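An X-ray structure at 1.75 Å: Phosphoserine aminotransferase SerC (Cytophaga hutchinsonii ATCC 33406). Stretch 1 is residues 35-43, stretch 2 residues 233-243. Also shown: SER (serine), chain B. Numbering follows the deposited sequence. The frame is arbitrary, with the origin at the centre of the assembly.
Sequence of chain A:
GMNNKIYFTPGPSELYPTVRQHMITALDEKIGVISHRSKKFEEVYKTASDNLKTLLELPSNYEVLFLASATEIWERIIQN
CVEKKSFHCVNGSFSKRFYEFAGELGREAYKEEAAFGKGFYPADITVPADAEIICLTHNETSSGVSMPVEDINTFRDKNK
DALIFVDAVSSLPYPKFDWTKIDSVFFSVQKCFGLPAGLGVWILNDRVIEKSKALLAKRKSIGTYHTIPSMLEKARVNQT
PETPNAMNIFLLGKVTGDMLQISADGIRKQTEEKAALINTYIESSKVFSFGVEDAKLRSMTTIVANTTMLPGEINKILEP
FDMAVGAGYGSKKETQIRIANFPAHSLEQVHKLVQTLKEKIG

Stretch 1 35-43: SHRSKKFEE
Stretch 2, residues 233-243: EKARVNQTPET

How do the two backbones run past each other? Stretch 1 opens with a type I turn from Ser35 to Ser38, His36 at phi/psi -71/-1 and Arg37 at -111/1, and enters a helix at Lys39. Ser38 (-81/159) is the N-cap: its OG, with chi1 p, accepts from Phe41 N at 3.0 Å and donates to Ser35 O at 2.6 Å. Stretch 2 leaves a helix through a type I turn from Ala235 to Asn238, where Asn238 takes the left-handed values 60/43; Gln239 (-139/177) and Thr240 (-123/158) then extend the chain. The register is antiparallel in sense, with His36 CA 6.2 Å from Thr243 CA and Glu42 CA 4.9 Å from Asn238 CA. Together the stretches bury 510 Å².

What does Arg37 do for the contact? Its CA-to-CB bond points away, but chi angles m, m, t and -150° bring the guanidinium back to stretch 2. NH1 donates to Gln239 OE1 and to Thr240 O, both at 2.8 Å, and NH2 donates to Pro241 O at 2.8 Å. These acceptors lie near the guanidinium plane, where its N-H bonds point. Arg37 NE is left to donate to OXT of the bound serine at 3.0 Å, so one planar group suits both jobs.

How is the rest of the Gln239 amide used? With chi1 m, chi2 t and chi3 19°, its amide presents an acceptor and a donor: while OE1 receives Arg37, NE2 donates to Glu42 OE2 at 2.9 Å. Glu42 (m, t, 5°) reaches it in extended form. Glu42 CB packs 3.8 Å from Asn238 CB, and water 3 joins Glu42 OE1 (2.6 Å) to Asn238 OD1 (3.0 Å). Water 2 accepts from Gln239 NE2 at 2.9 Å and donates to Arg37 O at 3.0 Å.

What fills the more buried side? His36 (chi1 p, chi2 -56°) points toward stretch 2 and lays a ring face against Thr243, whose CG2 sits 3.9 Å from the ring centroid in a CH-pi contact, 16° off the normal. Near the ring plane, His36 NE2 accepts from the bound serine N at 2.8 Å. Water 1 ties the backbones, donating to His36 O at 2.7 Å and accepting from Thr240 N at 2.9 Å. Phe41 (t, 81°) adds apolar bulk, its CE2 3.8 Å from Asn238 O, a carbonyl oxygen buried here without a polar partner.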

ATOM      1  N   SER A  35       6.736 -15.636  -3.859  1.00 29.28           N
ATOM      2  CA  SER A  35       7.458 -14.487  -4.404  1.00 28.09           C
ATOM      3  C   SER A  35       6.587 -13.717  -5.387  1.00 26.85           C
ATOM      4  O   SER A  35       5.863 -14.293  -6.197  1.00 27.42           O
ATOM      5  CB  SER A  35       8.709 -14.941  -5.150  1.00 30.66           C
ATOM      6  OG  SER A  35       9.314 -13.845  -5.783  1.00 30.65           O
ATOM      7  N   HIS A  36       6.689 -12.406  -5.291  1.00 29.12           N
ATOM      8  CA  HIS A  36       6.041 -11.480  -6.227  1.00 27.62           C
ATOM      9  C   HIS A  36       6.708 -11.504  -7.618  1.00 29.27           C
ATOM     10  O   HIS A  36       6.302 -10.774  -8.535  1.00 30.04           O
ATOM     11  CB  HIS A  36       5.997 -10.053  -5.661  1.00 28.62           C
ATOM     12  CG  HIS A  36       7.341  -9.457  -5.396  1.00 26.48           C
ATOM     13  ND1 HIS A  36       8.277 -10.049  -4.573  1.00 31.28           N
ATOM     14  CD2 HIS A  36       7.918  -8.330  -5.868  1.00 28.53           C
ATOM     15  CE1 HIS A  36       9.361  -9.302  -4.541  1.00 31.69           C
ATOM     16  NE2 HIS A  36       9.175  -8.261  -5.324  1.00 32.42           N
ATOM     17  N   ARG A  37       7.746 -12.323  -7.745  1.00 28.27           N
ATOM     18  CA  ARG A  37       8.467 -12.510  -9.011  1.00 28.93           C
ATOM     19  C   ARG A  37       8.203 -13.929  -9.566  1.00 30.93           C
ATOM     20  O   ARG A  37       8.751 -14.298 -10.605  1.00 32.51           O
ATOM     21  CB  ARG A  37       9.976 -12.330  -8.838  1.00 31.38           C
ATOM     22  CG  ARG A  37      10.396 -10.974  -8.205  1.00 33.74           C
ATOM     23  CD  ARG A  37      10.028  -9.821  -9.115  1.00 32.04           C
ATOM     24  NE  ARG A  37      10.373  -8.536  -8.508  1.00 32.21           N
ATOM     25  CZ  ARG A  37       9.695  -7.415  -8.747  1.00 34.43           C
ATOM     26  NH1 ARG A  37       8.676  -7.420  -9.589  1.00 29.07           N
ATOM     27  NH2 ARG A  37      10.028  -6.314  -8.111  1.00 35.29           N
ATOM     28  N   SER A  38       7.395 -14.707  -8.851  1.00 28.51           N
ATOM     29  CA  SER A  38       7.086 -16.120  -9.219  1.00 29.93           C
ATOM     30  C   SER A  38       6.028 -16.258 -10.272  1.00 29.76           C
ATOM     31  O   SER A  38       5.211 -15.372 -10.491  1.00 28.84           O
ATOM     32  CB  SER A  38       6.612 -16.920  -7.990  1.00 30.89           C
ATOM     33  OG  SER A  38       5.336 -16.497  -7.511  1.00 29.87           O
ATOM     34  N   LYS A  39       6.034 -17.415 -10.931  1.00 28.69           N
ATOM     35  CA  LYS A  39       5.009 -17.679 -11.930  1.00 28.23           C
ATOM     36  C   LYS A  39       3.629 -17.725 -11.298  1.00 27.83           C
ATOM     37  O   LYS A  39       2.627 -17.293 -11.883  1.00 28.75           O
ATOM     38  CB  LYS A  39       5.272 -18.988 -12.690  1.00 26.89           C
ATOM     39  CG  LYS A  39       4.139 -19.323 -13.667  1.00 35.85           C
ATOM     40  N   LYS A  40       3.571 -18.231 -10.077  1.00 28.99           N
ATOM     41  CA  LYS A  40       2.283 -18.299  -9.395  1.00 29.04           C
ATOM     42  C   LYS A  40       1.771 -16.892  -9.163  1.00 28.55           C
ATOM     43  O   LYS A  40       0.605 -16.615  -9.406  1.00 27.87           O
ATOM     44  CB  LYS A  40       2.365 -19.051  -8.082  1.00 32.62           C
ATOM     45  CG  LYS A  40       1.061 -18.987  -7.279  1.00 36.40           C
ATOM     46  CD  LYS A  40      -0.143 -19.724  -7.928  1.00 45.10           C
ATOM     47  CE  LYS A  40      -1.387 -19.672  -7.010  1.00 45.59           C
ATOM     48  NZ  LYS A  40      -2.591 -20.352  -7.580  1.00 51.39           N
ATOM     49  N   PHE A  41       2.637 -15.972  -8.742  1.00 28.90           N
ATOM     50  CA  PHE A  41       2.167 -14.589  -8.538  1.00 28.45           C
ATOM     51  C   PHE A  41       1.714 -13.960  -9.855  1.00 28.55           C
ATOM     52  O   PHE A  41       0.694 -13.245  -9.922  1.00 26.68           O
ATOM     53  CB  PHE A  41       3.202 -13.659  -7.840  1.00 28.00           C
ATOM     54  CG  PHE A  41       2.700 -12.260  -7.737  1.00 29.65           C
ATOM     55  CD1 PHE A  41       1.842 -11.910  -6.730  1.00 32.10           C
ATOM     56  CD2 PHE A  41       2.967 -11.343  -8.737  1.00 28.42           C
ATOM     57  CE1 PHE A  41       1.280 -10.621  -6.678  1.00 34.32           C
ATOM     58  CE2 PHE A  41       2.449 -10.055  -8.683  1.00 29.27           C
ATOM     59  CZ  PHE A  41       1.606  -9.702  -7.651  1.00 29.03           C
ATOM     60  N   GLU A  42       2.475 -14.219 -10.908  1.00 27.55           N
ATOM     61  CA  GLU A  42       2.128 -13.692 -12.231  1.00 28.44           C
ATOM     62  C   GLU A  42       0.719 -14.136 -12.634  1.00 27.82           C
ATOM     63  O   GLU A  42      -0.043 -13.389 -13.242  1.00 27.29           O
ATOM     64  CB  GLU A  42       3.159 -14.079 -13.285  1.00 26.89           C
ATOM     65  CG  GLU A  42       4.440 -13.364 -13.078  1.00 27.87           C
ATOM     66  CD  GLU A  42       5.475 -13.746 -14.121  1.00 40.02           C
ATOM     67  OE1 GLU A  42       5.129 -14.491 -15.040  1.00 44.44           O
ATOM     68  OE2 GLU A  42       6.611 -13.292 -14.027  1.00 32.28           O
ATOM     69  N   GLU A  43       0.372 -15.371 -12.264  1.00 28.49           N
ATOM     70  CA  GLU A  43      -0.965 -15.907 -12.560  1.00 27.37           C
ATOM     71  C   GLU A  43      -2.062 -15.172 -11.765  1.00 28.71           C
ATOM     72  O   GLU A  43      -3.148 -14.864 -12.276  1.00 29.15           O
ATOM     73  CB  GLU A  43      -1.016 -17.411 -12.237  1.00 29.46           C
ATOM     74  CG  GLU A  43      -0.212 -18.262 -13.188  1.00 40.15           C
ATOM     75  CD  GLU A  43      -0.136 -19.751 -12.766  1.00 53.19           C
ATOM     76  OE1 GLU A  43      -0.882 -20.164 -11.838  1.00 58.83           O
ATOM     77  OE2 GLU A  43       0.690 -20.487 -13.358  1.00 54.31           O
ATOM     78  N   GLU A 233       6.210  -1.342 -17.440  1.00 29.55           N
ATOM     79  CA  GLU A 233       7.220  -2.318 -17.791  1.00 32.41           C
ATOM     80  C   GLU A 233       6.958  -3.613 -17.003  1.00 33.89           C
ATOM     81  O   GLU A 233       7.019  -4.733 -17.545  1.00 33.18           O
ATOM     82  CB  GLU A 233       8.591  -1.737 -17.478  1.00 33.40           C
ATOM     83  CG  GLU A 233       9.742  -2.601 -17.801  1.00 46.54           C
ATOM     84  CD  GLU A 233      11.047  -1.910 -17.478  1.00 61.29           C
ATOM     85  OE1 GLU A 233      11.147  -1.261 -16.399  1.00 63.58           O
ATOM     86  OE2 GLU A 233      11.969  -2.010 -18.311  1.00 71.41           O
ATOM     87  N   LYS A 234       6.656  -3.441 -15.720  1.00 29.84           N
ATOM     88  CA  LYS A 234       6.363  -4.579 -14.845  1.00 28.29           C
ATOM     89  C   LYS A 234       4.986  -5.179 -15.163  1.00 28.65           C
ATOM     90  O   LYS A 234       4.837  -6.413 -15.209  1.00 30.17           O
ATOM     91  CB  LYS A 234       6.530  -4.228 -13.355  1.00 28.50           C
ATOM     92  CG  LYS A 234       7.948  -4.131 -12.933  1.00 30.44           C
ATOM     93  CD  LYS A 234       8.622  -5.465 -12.908  1.00 31.04           C
ATOM     94  CE  LYS A 234       9.966  -5.439 -12.238  1.00 38.08           C
ATOM     95  NZ  LYS A 234      11.039  -5.153 -13.155  1.00 38.33           N
ATOM     96  N   ALA A 235       3.988  -4.333 -15.447  1.00 26.77           N
ATOM     97  CA  ALA A 235       2.629  -4.816 -15.743  1.00 29.98           C
ATOM     98  C   ALA A 235       2.640  -5.764 -16.926  1.00 29.89           C
ATOM     99  O   ALA A 235       1.890  -6.749 -16.976  1.00 29.14           O
ATOM    100  CB  ALA A 235       1.641  -3.641 -16.024  1.00 29.20           C
ATOM    101  N   ARG A 236       3.560  -5.505 -17.838  1.00 31.50           N
ATOM    102  CA  ARG A 236       3.673  -6.312 -19.081  1.00 32.87           C
ATOM    103  C   ARG A 236       4.210  -7.736 -18.840  1.00 32.42           C
ATOM    104  O   ARG A 236       4.041  -8.633 -19.676  1.00 31.91           O
ATOM    105  CB  ARG A 236       4.388  -5.503 -20.175  1.00 35.64           C
ATOM    106  CG  ARG A 236       3.405  -4.394 -20.635  1.00 42.59           C
ATOM    107  CD  ARG A 236       3.926  -3.356 -21.610  1.00 54.03           C
ATOM    108  NE  ARG A 236       2.781  -2.599 -22.140  1.00 55.48           N
ATOM    109  CZ  ARG A 236       2.870  -1.526 -22.913  1.00 58.47           C
ATOM    110  NH1 ARG A 236       4.062  -1.038 -23.239  1.00 64.04           N
ATOM    111  NH2 ARG A 236       1.760  -0.932 -23.348  1.00 57.63           N
ATOM    112  N   VAL A 237       4.777  -7.951 -17.662  1.00 30.70           N
ATOM    113  CA  VAL A 237       5.222  -9.274 -17.220  1.00 29.13           C
ATOM    114  C   VAL A 237       4.415  -9.734 -15.984  1.00 29.02           C
ATOM    115  O   VAL A 237       4.817 -10.615 -15.229  1.00 29.34           O
ATOM    116  CB  VAL A 237       6.739  -9.385 -17.018  1.00 28.35           C
ATOM    117  CG1 VAL A 237       7.421  -9.285 -18.395  1.00 33.04           C
ATOM    118  CG2 VAL A 237       7.309  -8.326 -15.991  1.00 28.54           C
ATOM    119  N   ASN A 238       3.259  -9.120 -15.809  1.00 28.80           N
ATOM    120  CA  ASN A 238       2.333  -9.476 -14.715  1.00 26.96           C
ATOM    121  C   ASN A 238       2.940  -9.312 -13.338  1.00 28.74           C
ATOM    122  O   ASN A 238       2.749 -10.128 -12.440  1.00 27.44           O
ATOM    123  CB  ASN A 238       1.797 -10.907 -14.915  1.00 26.85           C
ATOM    124  CG  ASN A 238       1.017 -11.051 -16.197  1.00 28.97           C
ATOM    125  OD1 ASN A 238       1.392 -11.820 -17.090  1.00 39.39           O
ATOM    126  ND2 ASN A 238      -0.058 -10.326 -16.304  1.00 27.94           N
ATOM    127  N   GLN A 239       3.645  -8.190 -13.192  1.00 26.69           N
ATOM    128  CA  GLN A 239       4.305  -7.819 -11.938  1.00 26.14           C
ATOM    129  C   GLN A 239       4.143  -6.326 -11.624  1.00 27.52           C
ATOM    130  O   GLN A 239       3.625  -5.554 -12.422  1.00 26.78           O
ATOM    131  CB  GLN A 239       5.802  -8.162 -12.024  1.00 27.60           C
ATOM    132  CG  GLN A 239       6.104  -9.629 -12.221  1.00 25.46           C
ATOM    133  CD  GLN A 239       7.597  -9.939 -12.233  1.00 30.83           C
ATOM    134  OE1 GLN A 239       8.397  -9.150 -11.771  1.00 32.57           O
ATOM    135  NE2 GLN A 239       7.958 -11.085 -12.753  1.00 36.25           N
ATOM    136  N   THR A 240       4.675  -5.982 -10.460  1.00 28.71           N
ATOM    137  CA  THR A 240       4.746  -4.593  -9.943  1.00 27.40           C
ATOM    138  C   THR A 240       6.187  -4.247  -9.655  1.00 28.44           C
ATOM    139  O   THR A 240       7.012  -5.124  -9.457  1.00 28.05           O
ATOM    140  CB  THR A 240       3.906  -4.427  -8.673  1.00 27.25           C
ATOM    141  OG1 THR A 240       4.321  -5.377  -7.691  1.00 28.54           O
ATOM    142  CG2 THR A 240       2.380  -4.661  -8.987  1.00 25.66           C
ATOM    143  N   PRO A 241       6.519  -2.943  -9.614  1.00 28.79           N
ATOM    144  CA  PRO A 241       7.925  -2.587  -9.335  1.00 27.19           C
ATOM    145  C   PRO A 241       8.425  -3.002  -7.965  1.00 28.80           C
ATOM    146  O   PRO A 241       9.536  -3.540  -7.822  1.00 28.70           O
ATOM    147  CB  PRO A 241       7.919  -1.068  -9.448  1.00 28.14           C
ATOM    148  CG  PRO A 241       6.799  -0.778 -10.449  1.00 28.56           C
ATOM    149  CD  PRO A 241       5.713  -1.789 -10.064  1.00 27.72           C
ATOM    150  N   GLU A 242       7.595  -2.735  -6.985  1.00 27.11           N
ATOM    151  CA  GLU A 242       7.863  -3.059  -5.582  1.00 26.55           C
ATOM    152  C   GLU A 242       7.080  -4.306  -5.143  1.00 27.08           C
ATOM    153  O   GLU A 242       6.265  -4.814  -5.908  1.00 27.73           O
ATOM    154  CB  GLU A 242       7.490  -1.873  -4.690  1.00 27.62           C
ATOM    155  CG  GLU A 242       6.002  -1.773  -4.313  1.00 28.33           C
ATOM    156  CD  GLU A 242       5.027  -1.287  -5.417  1.00 33.67           C
ATOM    157  OE1 GLU A 242       5.364  -1.224  -6.616  1.00 28.50           O
ATOM    158  OE2 GLU A 242       3.881  -0.955  -5.068  1.00 32.56           O
ATOM    159  N   THR A 243       7.316  -4.805  -3.920  1.00 26.28           N
ATOM    160  CA  THR A 243       6.534  -5.953  -3.442  1.00 27.28           C
ATOM    161  C   THR A 243       5.121  -5.423  -3.145  1.00 28.95           C
ATOM    162  O   THR A 243       4.957  -4.546  -2.295  1.00 28.86           O
ATOM    163  CB  THR A 243       7.131  -6.629  -2.209  1.00 27.36           C
ATOM    164  OG1 THR A 243       8.558  -6.786  -2.406  1.00 26.96           O
ATOM    165  CG2 THR A 243       6.436  -8.003  -1.951  1.00 27.60           C
TER
HETATM  166  N   SER B 362      11.457  -6.692  -5.256  0.75 31.52           N
HETATM  167  CA  SER B 362      12.781  -7.330  -5.131  0.75 39.35           C
HETATM  168  C   SER B 362      13.269  -7.580  -6.517  0.75 40.76           C
HETATM  169  O   SER B 362      13.903  -6.657  -7.026  0.75 46.00           O
HETATM  170  CB  SER B 362      12.781  -8.609  -4.260  0.75 39.90           C
HETATM  171  OG  SER B 362      12.321  -8.366  -2.897  0.75 40.73           O
HETATM  172  OXT SER B 362      13.038  -8.605  -7.151  0.75 40.10           O
HETATM  173  O   HOH W   1       5.431  -8.168  -8.640  1.00 27.39           O
HETATM  174  O   HOH W   2      10.379 -12.709 -12.496  1.00 44.17           O
HETATM  175  O   HOH W   3       4.161 -13.050 -17.027  1.00 58.07           O